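Side-chain contacts in SAM-dependent methyltransferase (Pyrococcus horikoshii, PDB 1WZN), which binds S-adenosyl-L-homocysteine and is probably a methyltransferase that passes the methyl group of S-adenosyl-L-methionine to an acceptor not yet identified: residues D13-R18 / E166-M171; L188-R193 / V198-V203; E214-A219 / E224-Y229; G230-E235 / R242-G247. All coordinates share one frame; numbering follows the deposited sequence.

How the contacts relate
Contact 1 comes first along the chain. It brings helix 12-15 back to strand 166-177 and closes a loop of 147 residues, which holds the five parallel strands of the Rossmann-like sheet. Contact 2 closes the short hairpin of strands 182-192 and 198-208, in the same antiparallel sheet. Contact 3 then folds helix 212-219 onto strand 225-230, and contact 4 joins the next loop to strand 242-248. All four follow in series; none nests or crosses. Contacts 1 and 2 touch through neighbouring strands, as do contacts 3 and 4. The two pairs do not touch: the centres of contacts 2 and 3 are about 39 Å apart, though contacts 1 and 4 come within about 9 Å (nearest atoms).

Contact 1 (D13-R18 / E166-M171); sequences DTIYRR and EKLVIM
The N-terminal helix 12-15 rests here on the separate antiparallel sheet of the protein, with Thr14 and Ile15 against Leu168 and Ile170 of strand 166-177. The contact is apolar, and no hydrogen bond crosses it. Ile15 carries most of it through one branch. Its CG1 meets Leu168 CD2 at 3.9 Å, the two side chains crossing at about a right angle. The same Ile15 CG1 lies 4.2 Å from Ile170 CD1, so one methylene packs on the ends of two residues that alternate along the strand. CG1 sits beside the backbone N (chi1 -67°), which leaves the other branch for a different partner: Ile15 CG2 lies 3.8 Å above the Tyr16 ring plane, toward the rim. Thr14 adds a further touch, CG2 to Leu168 CD2 at 4.2 Å. Just after the helix ends, the Arg17 N to Thr14 O bond of 3.3 Å spans the turn into helix 17-21. The side chain of Ile15 is about 10 Å from the bound S-adenosyl-L-homocysteine. Around these residues, Ile15 and Ile170 both also touch Trp159 of strand 157-163 and Arg187 of strand 182-192, the two strands that flank 166-177.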
loop_
_atom_site.group_PDB
_atom_site.type_symbol
_atom_site.label_atom_id
_atom_site.label_comp_id
_atom_site.label_asym_id
_atom_site.label_seq_id
_atom_site.Cartn_x
_atom_site.Cartn_y
_atom_site.Cartn_z
ATOM N N ASP A 13 23.332 -20.484 9.509
ATOM C CA ASP A 13 22.755 -20.569 10.845
ATOM C C ASP A 13 22.523 -19.185 11.458
ATOM O O ASP A 13 21.636 -19.012 12.294
ATOM C CB ASP A 13 23.645 -21.421 11.766
ATOM C CG ASP A 13 23.576 -22.908 11.429
ATOM O OD1 ASP A 13 22.840 -23.265 10.484
ATOM O OD2 ASP A 13 24.250 -23.717 12.105
ATOM N N THR A 14 23.316 -18.210 11.037
ATOM C CA THR A 14 23.180 -16.840 11.539
ATOM C C THR A 14 21.932 -16.232 10.913
ATOM O O THR A 14 21.068 -15.681 11.602
ATOM C CB THR A 14 24.406 -16.000 11.161
ATOM O OG1 THR A 14 25.541 -16.481 11.892
ATOM C CG2 THR A 14 24.174 -14.513 11.469
ATOM N N ILE A 15 21.838 -16.360 9.595
ATOM C CA ILE A 15 20.699 -15.847 8.848
ATOM C C ILE A 15 19.411 -16.485 9.375
ATOM O O ILE A 15 18.383 -15.816 9.502
ATOM C CB ILE A 15 20.869 -16.161 7.340
ATOM C CG1 ILE A 15 22.045 -15.356 6.778
ATOM C CG2 ILE A 15 19.575 -15.867 6.583
ATOM C CD1 ILE A 15 22.496 -15.790 5.398
ATOM N N TYR A 16 19.469 -17.772 9.709
ATOM C CA TYR A 16 18.244 -18.430 10.155
ATOM C C TYR A 16 18.251 -18.730 11.659
ATOM O O TYR A 16 17.921 -19.820 12.105
ATOM C CB TYR A 16 18.082 -19.729 9.365
ATOM C CG TYR A 16 17.682 -19.423 7.966
ATOM C CD1 TYR A 16 16.405 -18.934 7.698
ATOM C CD2 TYR A 16 18.587 -19.608 6.918
ATOM C CE1 TYR A 16 16.040 -18.618 6.396
ATOM C CE2 TYR A 16 18.216 -19.299 5.616
ATOM C CZ TYR A 16 16.951 -18.807 5.352
ATOM O OH TYR A 16 16.582 -18.471 4.059
ATOM N N ARG A 17 18.679 -17.720 12.443
ATOM C CA ARG A 17 18.691 -17.870 13.897
ATOM C C ARG A 17 17.303 -18.233 14.435
ATOM O O ARG A 17 17.146 -19.003 15.373
ATOM C CB ARG A 17 19.155 -16.542 14.498
ATOM C CG ARG A 17 19.009 -16.495 16.018
ATOM C CD ARG A 17 19.440 -15.139 16.592
ATOM N NE ARG A 17 18.800 -14.039 15.862
ATOM C CZ ARG A 17 17.476 -13.873 16.035
ATOM N NH1 ARG A 17 16.807 -14.675 16.844
ATOM N NH2 ARG A 17 16.844 -12.890 15.386
ATOM N N ARG A 18 16.276 -17.615 13.820
ATOM C CA ARG A 18 14.911 -17.850 14.279
ATOM C C ARG A 18 14.473 -19.295 14.042
ATOM O O ARG A 18 13.857 -19.938 14.883
ATOM C CB ARG A 18 13.987 -16.892 13.526
ATOM C CG ARG A 18 14.292 -15.428 13.843
ATOM C CD ARG A 18 13.272 -14.476 13.212
ATOM N NE ARG A 18 13.646 -13.083 13.464
ATOM C CZ ARG A 18 14.615 -12.556 12.692
ATOM N NH1 ARG A 18 15.172 -13.281 11.738
ATOM N NH2 ARG A 18 15.024 -11.302 12.909
ATOM N N GLU A 166 30.997 -9.708 12.773
ATOM C CA GLU A 166 30.411 -9.334 11.494
ATOM C C GLU A 166 28.908 -9.119 11.571
ATOM O O GLU A 166 28.177 -9.906 12.175
ATOM C CB GLU A 166 30.738 -10.395 10.443
ATOM C CG GLU A 166 32.235 -10.587 10.220
ATOM C CD GLU A 166 32.551 -11.442 9.007
ATOM O OE1 GLU A 166 31.947 -12.523 8.868
ATOM O OE2 GLU A 166 33.413 -11.039 8.195
ATOM N N LYS A 167 28.446 -8.038 10.957
ATOM C CA LYS A 167 27.030 -7.736 10.952
ATOM C C LYS A 167 26.489 -7.992 9.557
ATOM O O LYS A 167 27.109 -7.624 8.553
ATOM C CB LYS A 167 26.798 -6.285 11.381
ATOM C CG LYS A 167 27.195 -6.067 12.838
ATOM C CD LYS A 167 27.075 -4.630 13.282
ATOM C CE LYS A 167 27.603 -4.484 14.710
ATOM N NZ LYS A 167 27.636 -3.058 15.155
ATOM N N LEU A 168 25.344 -8.654 9.495
ATOM C CA LEU A 168 24.747 -8.959 8.207
ATOM C C LEU A 168 23.490 -8.141 7.977
ATOM O O LEU A 168 22.597 -8.126 8.820
ATOM C CB LEU A 168 24.403 -10.451 8.122
ATOM C CG LEU A 168 25.525 -11.435 7.774
ATOM C CD1 LEU A 168 26.627 -11.389 8.822
ATOM C CD2 LEU A 168 24.936 -12.840 7.684
ATOM N N VAL A 169 23.439 -7.436 6.851
ATOM C CA VAL A 169 22.251 -6.672 6.492
ATOM C C VAL A 169 21.722 -7.419 5.285
ATOM O O VAL A 169 22.417 -7.561 4.272
ATOM C CB VAL A 169 22.570 -5.219 6.118
ATOM C CG1 VAL A 169 21.312 -4.531 5.594
ATOM C CG2 VAL A 169 23.086 -4.482 7.344
ATOM N N ILE A 170 20.493 -7.903 5.408
ATOM C CA ILE A 170 19.877 -8.716 4.370
ATOM C C ILE A 170 18.666 -8.057 3.742
ATOM O O ILE A 170 17.772 -7.581 4.442
ATOM C CB ILE A 170 19.455 -10.069 4.973
ATOM C CG1 ILE A 170 20.630 -10.660 5.751
ATOM C CG2 ILE A 170 18.999 -11.028 3.873
ATOM C CD1 ILE A 170 20.228 -11.572 6.882
ATOM N N MET A 171 18.637 -8.040 2.415
ATOM C CA MET A 171 17.528 -7.442 1.693
ATOM C C MET A 171 16.926 -8.488 0.765
ATOM O O MET A 171 17.613 -9.009 -0.115
ATOM C CB MET A 171 18.026 -6.245 0.893
ATOM C CG MET A 171 16.948 -5.518 0.126
ATOM S SD MET A 171 17.563 -3.931 -0.447
ATOM C CE MET A 171 18.582 -4.447 -1.828
#

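Contact 2 (L188-R193 / V198-V203); sequences LVQILR and VKAFLV
Ile191 CD1 comes up to the edge of the Phe201 ring, near its plane, and lies 4.1 Å from Phe201 CE2. This is a diagonal pair across the hairpin of strands 182-192 and 198-208. On the other face, Leu188 CD1 meets Ala200 CB at 4.2 Å. Leu192 and Val198 lie side by side and point the same way. Val198 has CG2 anti to its backbone N and CG1 in the crowded position (chi1 48°), and it is CG2 that touches Leu192 CD1. The backbone sets these pairs. Val189 and Phe201 form one antiparallel hydrogen-bonded pair, Ile191 and Lys199 the next. The bond from Ile191 N to Lys199 O is 2.7 Å and almost straight (178°). The return bond, Lys199 N to Ile191 O, is longer at 3.1 Å. Ala200 CA adds a CH...O contact to Val189 O at 3.2 Å. Lys199 NZ forms a salt bridge with Glu197 of the third subunit. Outward, Val189 and Phe201 meet Leu8 of the N-terminal loop, and Leu188 packs on Leu192 of the third subunit. Strand 166-177 hydrogen-bonds the far side of 182-192, while Ala200 hydrogen-bonds the third subunit through its backbone.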
loop_
_atom_site.group_PDB
_atom_site.type_symbol
_atom_site.label_atom_id
_atom_site.label_comp_id
_atom_site.label_asym_id
_atom_site.label_seq_id
_atom_site.Cartn_x
_atom_site.Cartn_y
_atom_site.Cartn_z
ATOM N N LEU A 188 20.048 -10.108 -1.115
ATOM C CA LEU A 188 21.361 -9.489 -1.099
ATOM C C LEU A 188 21.852 -9.556 0.339
ATOM O O LEU A 188 21.191 -9.049 1.245
ATOM C CB LEU A 188 21.275 -8.027 -1.535
ATOM C CG LEU A 188 22.583 -7.239 -1.402
ATOM C CD1 LEU A 188 23.624 -7.784 -2.389
ATOM C CD2 LEU A 188 22.315 -5.768 -1.665
ATOM N N VAL A 189 22.992 -10.200 0.556
ATOM C CA VAL A 189 23.545 -10.287 1.903
ATOM C C VAL A 189 24.817 -9.450 1.957
ATOM O O VAL A 189 25.780 -9.708 1.233
ATOM C CB VAL A 189 23.869 -11.747 2.294
ATOM C CG1 VAL A 189 24.486 -11.794 3.696
ATOM C CG2 VAL A 189 22.593 -12.585 2.252
ATOM N N GLN A 190 24.802 -8.417 2.788
ATOM C CA GLN A 190 25.970 -7.563 2.933
ATOM C C GLN A 190 26.589 -7.897 4.287
ATOM O O GLN A 190 25.901 -7.893 5.307
ATOM C CB GLN A 190 25.557 -6.088 2.863
ATOM C CG GLN A 190 25.050 -5.676 1.484
ATOM C CD GLN A 190 24.462 -4.285 1.467
ATOM O OE1 GLN A 190 23.316 -4.076 1.874
ATOM N NE2 GLN A 190 25.246 -3.320 1.006
ATOM N N ILE A 191 27.882 -8.205 4.279
ATOM C CA ILE A 191 28.608 -8.572 5.494
ATOM C C ILE A 191 29.529 -7.421 5.874
ATOM O O ILE A 191 30.512 -7.146 5.185
ATOM C CB ILE A 191 29.430 -9.856 5.256
ATOM C CG1 ILE A 191 28.492 -10.960 4.757
ATOM C CG2 ILE A 191 30.111 -10.312 6.548
ATOM C CD1 ILE A 191 29.193 -12.267 4.443
ATOM N N LEU A 192 29.194 -6.753 6.971
ATOM C CA LEU A 192 29.942 -5.597 7.451
ATOM C C LEU A 192 30.933 -5.890 8.565
ATOM O O LEU A 192 30.572 -6.464 9.591
ATOM C CB LEU A 192 28.976 -4.518 7.957
ATOM C CG LEU A 192 28.205 -3.663 6.951
ATOM C CD1 LEU A 192 27.476 -4.549 5.955
ATOM C CD2 LEU A 192 27.229 -2.761 7.712
ATOM N N ARG A 193 32.180 -5.483 8.353
ATOM C CA ARG A 193 33.225 -5.645 9.355
ATOM C C ARG A 193 33.253 -4.361 10.189
ATOM O O ARG A 193 32.757 -3.320 9.751
ATOM C CB ARG A 193 34.582 -5.883 8.684
ATOM C CG ARG A 193 34.639 -7.195 7.904
ATOM C CD ARG A 193 36.065 -7.625 7.631
ATOM N NE ARG A 193 36.801 -7.860 8.872
ATOM C CZ ARG A 193 36.523 -8.828 9.741
ATOM N NH1 ARG A 193 35.522 -9.669 9.512
ATOM N NH2 ARG A 193 37.247 -8.954 10.846
ATOM N N VAL A 198 33.091 -3.963 3.540
ATOM C CA VAL A 198 31.940 -4.810 3.265
ATOM C C VAL A 198 32.156 -5.817 2.151
ATOM O O VAL A 198 32.954 -5.601 1.240
ATOM C CB VAL A 198 30.696 -3.937 2.915
ATOM C CG1 VAL A 198 31.076 -2.885 1.898
ATOM C CG2 VAL A 198 29.564 -4.799 2.353
ATOM N N LYS A 199 31.456 -6.939 2.267
ATOM C CA LYS A 199 31.470 -7.987 1.255
ATOM C C LYS A 199 29.993 -8.240 0.990
ATOM O O LYS A 199 29.181 -8.210 1.919
ATOM C CB LYS A 199 32.146 -9.260 1.768
ATOM C CG LYS A 199 33.661 -9.214 1.657
ATOM C CD LYS A 199 34.298 -10.550 1.980
ATOM C CE LYS A 199 35.798 -10.498 1.716
ATOM N NZ LYS A 199 36.076 -10.139 0.294
ATOM N N ALA A 200 29.635 -8.459 -0.268
ATOM C CA ALA A 200 28.237 -8.685 -0.610
ATOM C C ALA A 200 28.069 -9.866 -1.548
ATOM O O ALA A 200 28.865 -10.065 -2.467
ATOM C CB ALA A 200 27.645 -7.438 -1.242
ATOM N N PHE A 201 27.014 -10.634 -1.306
ATOM C CA PHE A 201 26.697 -11.815 -2.099
ATOM C C PHE A 201 25.219 -11.786 -2.446
ATOM O O PHE A 201 24.385 -11.409 -1.621
ATOM C CB PHE A 201 27.011 -13.078 -1.299
ATOM C CG PHE A 201 28.466 -13.251 -0.994
ATOM C CD1 PHE A 201 29.347 -13.696 -1.974
ATOM C CD2 PHE A 201 28.963 -12.951 0.269
ATOM C CE1 PHE A 201 30.704 -13.842 -1.699
ATOM C CE2 PHE A 201 30.320 -13.095 0.551
ATOM C CZ PHE A 201 31.188 -13.540 -0.434
ATOM N N LEU A 202 24.894 -12.190 -3.666
ATOM C CA LEU A 202 23.509 -12.189 -4.108
ATOM C C LEU A 202 22.952 -13.592 -4.298
ATOM O O LEU A 202 23.458 -14.363 -5.112
ATOM C CB LEU A 202 23.375 -11.422 -5.432
ATOM C CG LEU A 202 21.993 -11.473 -6.101
ATOM C CD1 LEU A 202 20.992 -10.676 -5.283
ATOM C CD2 LEU A 202 22.085 -10.914 -7.519
ATOM N N VAL A 203 21.920 -13.922 -3.537
ATOM C CA VAL A 203 21.265 -15.216 -3.676
ATOM C C VAL A 203 20.224 -14.970 -4.755
ATOM O O VAL A 203 19.551 -13.942 -4.744
ATOM C CB VAL A 203 20.536 -15.646 -2.381
ATOM C CG1 VAL A 203 19.779 -16.949 -2.627
ATOM C CG2 VAL A 203 21.529 -15.820 -1.245
#

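Contact 3 (E214-A219 / E224-Y229); sequences EVRLLA and EKVKIY
Arg216, which packs on Val226 and Ile228, forms a salt bridge through NH2 with Glu121 of the fourth subunit; its NH1 makes a long, weak ion pair with Glu220. No hydrogen bond joins helix 214-219 to strand 225-229; the contact itself is almost all apolar packing. Ile228 CD1 is 3.5 Å from Arg216 CB and also lies 3.7 Å from both CD and NE of that arginine. The two side chains cross at about a right angle, and the tip of Ile228 meets the inside of the bend. The bend comes from chi3, at 62°, after CG has left the helix anti to the backbone N (chi1 173°). Val226 spreads its two methyls along the helix. Its CG1 meets Arg216 CG at 4.0 Å, and its CG2 meets Ala219 CB at 3.8 Å. An alanine in place of Arg216 would probably open a gap beside Ile228 CD1 and leave Glu121 of the fourth subunit without its positive mate. Ile245 of strand 242-248 also packs on both Val226 and Ile228. One arginine thus works in two ways: its methylenes close the helix-on-sheet packing of the Rossmann-like domain, and its charged end ties that helix to a neighbouring subunit.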
loop_
_atom_site.group_PDB
_atom_site.type_symbol
_atom_site.label_atom_id
_atom_site.label_comp_id
_atom_site.label_asym_id
_atom_site.label_seq_id
_atom_site.Cartn_x
_atom_site.Cartn_y
_atom_site.Cartn_z
ATOM N N GLU A 214 -2.111 -29.501 -4.669
ATOM C CA GLU A 214 -1.205 -29.927 -5.734
ATOM C C GLU A 214 -0.223 -30.964 -5.216
ATOM O O GLU A 214 -0.016 -32.009 -5.831
ATOM C CB GLU A 214 -0.390 -28.753 -6.264
ATOM C CG GLU A 214 -1.073 -27.872 -7.265
ATOM C CD GLU A 214 -0.181 -26.720 -7.662
ATOM O OE1 GLU A 214 -0.463 -26.060 -8.668
ATOM O OE2 GLU A 214 0.813 -26.471 -6.957
ATOM N N VAL A 215 0.405 -30.657 -4.088
ATOM C CA VAL A 215 1.369 -31.582 -3.512
ATOM C C VAL A 215 0.697 -32.908 -3.168
ATOM O O VAL A 215 1.263 -33.970 -3.423
ATOM C CB VAL A 215 2.029 -30.989 -2.256
ATOM C CG1 VAL A 215 3.100 -31.950 -1.733
ATOM C CG2 VAL A 215 2.667 -29.644 -2.598
ATOM N N ARG A 216 -0.506 -32.852 -2.602
ATOM C CA ARG A 216 -1.220 -34.078 -2.256
ATOM C C ARG A 216 -1.499 -34.920 -3.499
ATOM O O ARG A 216 -1.285 -36.135 -3.494
ATOM C CB ARG A 216 -2.536 -33.768 -1.530
ATOM C CG ARG A 216 -3.397 -35.010 -1.310
ATOM C CD ARG A 216 -4.581 -34.773 -0.381
ATOM N NE ARG A 216 -5.525 -33.788 -0.897
ATOM C CZ ARG A 216 -6.168 -33.891 -2.056
ATOM N NH1 ARG A 216 -5.977 -34.943 -2.841
ATOM N NH2 ARG A 216 -7.008 -32.938 -2.428
ATOM N N LEU A 217 -1.967 -34.276 -4.566
ATOM C CA LEU A 217 -2.261 -34.975 -5.816
ATOM C C LEU A 217 -1.006 -35.617 -6.395
ATOM O O LEU A 217 -1.058 -36.708 -6.966
ATOM C CB LEU A 217 -2.846 -34.009 -6.852
ATOM C CG LEU A 217 -4.239 -33.437 -6.593
ATOM C CD1 LEU A 217 -4.543 -32.371 -7.638
ATOM C CD2 LEU A 217 -5.280 -34.555 -6.638
ATOM N N LEU A 218 0.126 -34.936 -6.261
ATOM C CA LEU A 218 1.373 -35.477 -6.780
ATOM C C LEU A 218 1.897 -36.597 -5.883
ATOM O O LEU A 218 2.488 -37.557 -6.367
ATOM C CB LEU A 218 2.418 -34.363 -6.903
ATOM C CG LEU A 218 2.106 -33.299 -7.962
ATOM C CD1 LEU A 218 2.993 -32.080 -7.760
ATOM C CD2 LEU A 218 2.303 -33.891 -9.347
ATOM N N ALA A 219 1.656 -36.477 -4.581
ATOM C CA ALA A 219 2.119 -37.466 -3.604
ATOM C C ALA A 219 1.265 -38.732 -3.512
ATOM O O ALA A 219 1.795 -39.824 -3.297
ATOM C CB ALA A 219 2.212 -36.821 -2.232
ATOM N N GLU A 224 0.406 -44.780 -0.069
ATOM C CA GLU A 224 -0.952 -45.282 0.080
ATOM C C GLU A 224 -1.880 -44.196 0.593
ATOM O O GLU A 224 -3.008 -44.051 0.119
ATOM C CB GLU A 224 -1.008 -46.457 1.046
ATOM C CG GLU A 224 -2.399 -47.066 1.106
ATOM C CD GLU A 224 -2.489 -48.228 2.056
ATOM O OE1 GLU A 224 -2.225 -48.030 3.259
ATOM O OE2 GLU A 224 -2.828 -49.338 1.595
ATOM N N LYS A 225 -1.406 -43.440 1.576
ATOM C CA LYS A 225 -2.203 -42.367 2.141
ATOM C C LYS A 225 -1.374 -41.106 2.318
ATOM O O LYS A 225 -0.202 -41.164 2.698
ATOM C CB LYS A 225 -2.789 -42.788 3.488
ATOM C CG LYS A 225 -3.713 -41.743 4.085
ATOM C CD LYS A 225 -4.543 -42.297 5.223
ATOM C CE LYS A 225 -5.583 -41.279 5.655
ATOM N NZ LYS A 225 -6.416 -40.833 4.500
ATOM N N VAL A 226 -1.992 -39.965 2.033
ATOM C CA VAL A 226 -1.314 -38.685 2.169
ATOM C C VAL A 226 -2.174 -37.775 3.023
ATOM O O VAL A 226 -3.399 -37.744 2.882
ATOM C CB VAL A 226 -1.086 -38.009 0.798
ATOM C CG1 VAL A 226 -0.503 -36.615 0.994
ATOM C CG2 VAL A 226 -0.141 -38.841 -0.042
ATOM N N LYS A 227 -1.534 -37.055 3.933
ATOM C CA LYS A 227 -2.247 -36.137 4.792
ATOM C C LYS A 227 -1.642 -34.750 4.646
ATOM O O LYS A 227 -0.457 -34.609 4.339
ATOM C CB LYS A 227 -2.163 -36.600 6.246
ATOM C CG LYS A 227 -2.852 -37.938 6.486
ATOM C CD LYS A 227 -2.825 -38.318 7.948
ATOM C CE LYS A 227 -3.798 -39.450 8.238
ATOM N NZ LYS A 227 -5.099 -39.278 7.524
ATOM N N ILE A 228 -2.474 -33.735 4.832
ATOM C CA ILE A 228 -2.024 -32.352 4.755
ATOM C C ILE A 228 -2.351 -31.739 6.103
ATOM O O ILE A 228 -3.512 -31.723 6.515
ATOM C CB ILE A 228 -2.773 -31.568 3.648
ATOM C CG1 ILE A 228 -2.565 -32.250 2.297
ATOM C CG2 ILE A 228 -2.261 -30.128 3.589
ATOM C CD1 ILE A 228 -3.326 -31.595 1.155
ATOM N N TYR A 229 -1.327 -31.261 6.803
ATOM C CA TYR A 229 -1.516 -30.644 8.110
ATOM C C TYR A 229 -1.016 -29.212 8.050
ATOM O O TYR A 229 -0.339 -28.822 7.101
ATOM C CB TYR A 229 -0.723 -31.385 9.199
ATOM C CG TYR A 229 -1.119 -32.827 9.435
ATOM C CD1 TYR A 229 -2.459 -33.206 9.497
ATOM C CD2 TYR A 229 -0.147 -33.807 9.643
ATOM C CE1 TYR A 229 -2.824 -34.525 9.762
ATOM C CE2 TYR A 229 -0.496 -35.130 9.911
ATOM C CZ TYR A 229 -1.836 -35.483 9.969
ATOM O OH TYR A 229 -2.186 -36.787 10.228
#

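Contact 4 (G230-E235 / R242-G247); sequences GNLKRE and RYWIVG
Leu232 reaches back from the loop after strand 225-230 and packs its CD2 against two residues of strand 242-248. That methyl lies 3.9 Å from Trp244 CZ2 and equally 3.9 Å from Arg242 NH2. Trp244 NE1 lies 4.1 Å above the plane of the Arg242 guanidinium, offset toward its rim. This NE1 is buried and has no partner in the model. Salt bridges to Glu26 through NH2 and to Asp144 through NH1 hold the guanidinium in place. The Asn231 side is looser and more exposed. Its backbone N gives Arg242 O a weak bond of 3.3 Å, and Gly230 CA adds a CH...O contact to the same oxygen at 3.4 Å. Asn231 and Leu232 both have positive phi, which turns the chain away from the strand pairing at Gly230 and Tyr243. Further out, Leu232 touches Phe29 of helix 23-36, whose ring meets Trp244 edge-to-face. Strand 242-248 lies antiparallel between 139-146 and 225-230, giving the 3-2-1-4-5-7-6 strand order of class I S-adenosylmethionine-dependent methyltransferases.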
loop_
_atom_site.group_PDB
_atom_site.type_symbol
_atom_site.label_atom_id
_atom_site.label_comp_id
_atom_site.label_asym_id
_atom_site.label_seq_id
_atom_site.Cartn_x
_atom_site.Cartn_y
_atom_site.Cartn_z
ATOM N N GLY A 230 -1.348 -28.432 9.070
ATOM C CA GLY A 230 -0.900 -27.056 9.107
ATOM C C GLY A 230 -0.580 -26.567 10.505
ATOM O O GLY A 230 -1.115 -27.073 11.491
ATOM N N ASN A 231 0.314 -25.589 10.589
ATOM C CA ASN A 231 0.690 -24.978 11.865
ATOM C C ASN A 231 0.955 -25.905 13.059
ATOM O O ASN A 231 0.369 -25.736 14.134
ATOM C CB ASN A 231 -0.374 -23.948 12.249
ATOM C CG ASN A 231 -0.359 -22.730 11.342
ATOM O OD1 ASN A 231 0.062 -22.803 10.185
ATOM N ND2 ASN A 231 -0.832 -21.604 11.862
ATOM N N LEU A 232 1.843 -26.873 12.868
ATOM C CA LEU A 232 2.233 -27.812 13.920
ATOM C C LEU A 232 1.113 -28.565 14.631
ATOM O O LEU A 232 1.201 -28.833 15.829
ATOM C CB LEU A 232 3.094 -27.089 14.959
ATOM C CG LEU A 232 4.314 -26.360 14.391
ATOM C CD1 LEU A 232 5.124 -25.762 15.531
ATOM C CD2 LEU A 232 5.164 -27.329 13.577
ATOM N N LYS A 233 0.069 -28.918 13.890
ATOM C CA LYS A 233 -1.044 -29.672 14.450
ATOM C C LYS A 233 -1.448 -30.707 13.420
ATOM O O LYS A 233 -1.362 -30.448 12.221
ATOM C CB LYS A 233 -2.237 -28.757 14.746
ATOM C CG LYS A 233 -1.986 -27.723 15.831
ATOM C CD LYS A 233 -3.233 -26.883 16.082
ATOM C CE LYS A 233 -2.998 -25.865 17.190
ATOM N NZ LYS A 233 -2.616 -26.514 18.482
ATOM N N ARG A 234 -1.870 -31.882 13.878
ATOM C CA ARG A 234 -2.291 -32.921 12.954
ATOM C C ARG A 234 -3.716 -32.641 12.481
ATOM O O ARG A 234 -4.618 -33.476 12.596
ATOM C CB ARG A 234 -2.184 -34.304 13.606
ATOM C CG ARG A 234 -0.739 -34.738 13.819
ATOM C CD ARG A 234 -0.618 -36.146 14.395
ATOM N NE ARG A 234 -1.200 -37.159 13.523
ATOM C CZ ARG A 234 -2.363 -37.761 13.753
ATOM N NH1 ARG A 234 -3.071 -37.446 14.829
ATOM N NH2 ARG A 234 -2.815 -38.681 12.914
ATOM N N GLU A 235 -3.894 -31.436 11.952
ATOM C CA GLU A 235 -5.171 -30.980 11.419
ATOM C C GLU A 235 -4.853 -29.825 10.477
ATOM O O GLU A 235 -3.725 -29.327 10.458
ATOM C CB GLU A 235 -6.097 -30.515 12.550
ATOM C CG GLU A 235 -5.523 -29.415 13.430
ATOM C CD GLU A 235 -6.450 -29.031 14.578
ATOM O OE1 GLU A 235 -6.798 -29.915 15.391
ATOM O OE2 GLU A 235 -6.828 -27.844 14.672
ATOM N N ARG A 242 1.551 -22.391 6.915
ATOM C CA ARG A 242 2.665 -23.294 6.636
ATOM C C ARG A 242 2.047 -24.684 6.609
ATOM O O ARG A 242 1.245 -25.034 7.471
ATOM C CB ARG A 242 3.767 -23.209 7.692
ATOM C CG ARG A 242 4.962 -24.110 7.353
ATOM C CD ARG A 242 6.255 -23.592 7.965
ATOM N NE ARG A 242 6.232 -23.627 9.422
ATOM C CZ ARG A 242 6.846 -24.548 10.159
ATOM N NH1 ARG A 242 7.538 -25.518 9.573
ATOM N NH2 ARG A 242 6.772 -24.493 11.482
ATOM N N TYR A 243 2.410 -25.472 5.608
ATOM C CA TYR A 243 1.824 -26.792 5.461
ATOM C C TYR A 243 2.807 -27.935 5.595
ATOM O O TYR A 243 4.007 -27.773 5.374
ATOM C CB TYR A 243 1.138 -26.880 4.100
ATOM C CG TYR A 243 0.303 -25.656 3.819
ATOM C CD1 TYR A 243 -0.818 -25.373 4.588
ATOM C CD2 TYR A 243 0.689 -24.736 2.845
ATOM C CE1 TYR A 243 -1.541 -24.192 4.408
ATOM C CE2 TYR A 243 -0.024 -23.549 2.653
ATOM C CZ TYR A 243 -1.134 -23.285 3.444
ATOM O OH TYR A 243 -1.816 -22.098 3.301
ATOM N N TRP A 244 2.269 -29.088 5.964
ATOM C CA TRP A 244 3.052 -30.302 6.096
ATOM C C TRP A 244 2.356 -31.386 5.303
ATOM O O TRP A 244 1.151 -31.589 5.452
ATOM C CB TRP A 244 3.139 -30.755 7.549
ATOM C CG TRP A 244 3.868 -29.816 8.428
ATOM C CD1 TRP A 244 3.377 -28.678 9.003
ATOM C CD2 TRP A 244 5.233 -29.916 8.828
ATOM N NE1 TRP A 244 4.360 -28.063 9.742
ATOM C CE2 TRP A 244 5.511 -28.801 9.651
ATOM C CE3 TRP A 244 6.256 -30.838 8.570
ATOM C CZ2 TRP A 244 6.769 -28.584 10.220
ATOM C CZ3 TRP A 244 7.509 -30.619 9.136
ATOM C CH2 TRP A 244 7.751 -29.502 9.951
ATOM N N ILE A 245 3.108 -32.059 4.443
ATOM C CA ILE A 245 2.570 -33.165 3.676
ATOM C C ILE A 245 3.166 -34.411 4.320
ATOM O O ILE A 245 4.377 -34.488 4.532
ATOM C CB ILE A 245 2.992 -33.108 2.195
ATOM C CG1 ILE A 245 2.334 -31.905 1.509
ATOM C CG2 ILE A 245 2.592 -34.398 1.492
ATOM C CD1 ILE A 245 0.822 -31.959 1.472
ATOM N N VAL A 246 2.310 -35.362 4.664
ATOM C CA VAL A 246 2.759 -36.600 5.277
ATOM C C VAL A 246 2.330 -37.760 4.396
ATOM O O VAL A 246 1.138 -37.963 4.152
ATOM C CB VAL A 246 2.156 -36.779 6.687
ATOM C CG1 VAL A 246 2.555 -38.142 7.261
ATOM C CG2 VAL A 246 2.627 -35.651 7.594
ATOM N N GLY A 247 3.311 -38.497 3.892
ATOM C CA GLY A 247 3.018 -39.639 3.048
ATOM C C GLY A 247 3.253 -40.905 3.848
ATOM O O GLY A 247 4.316 -41.066 4.451
#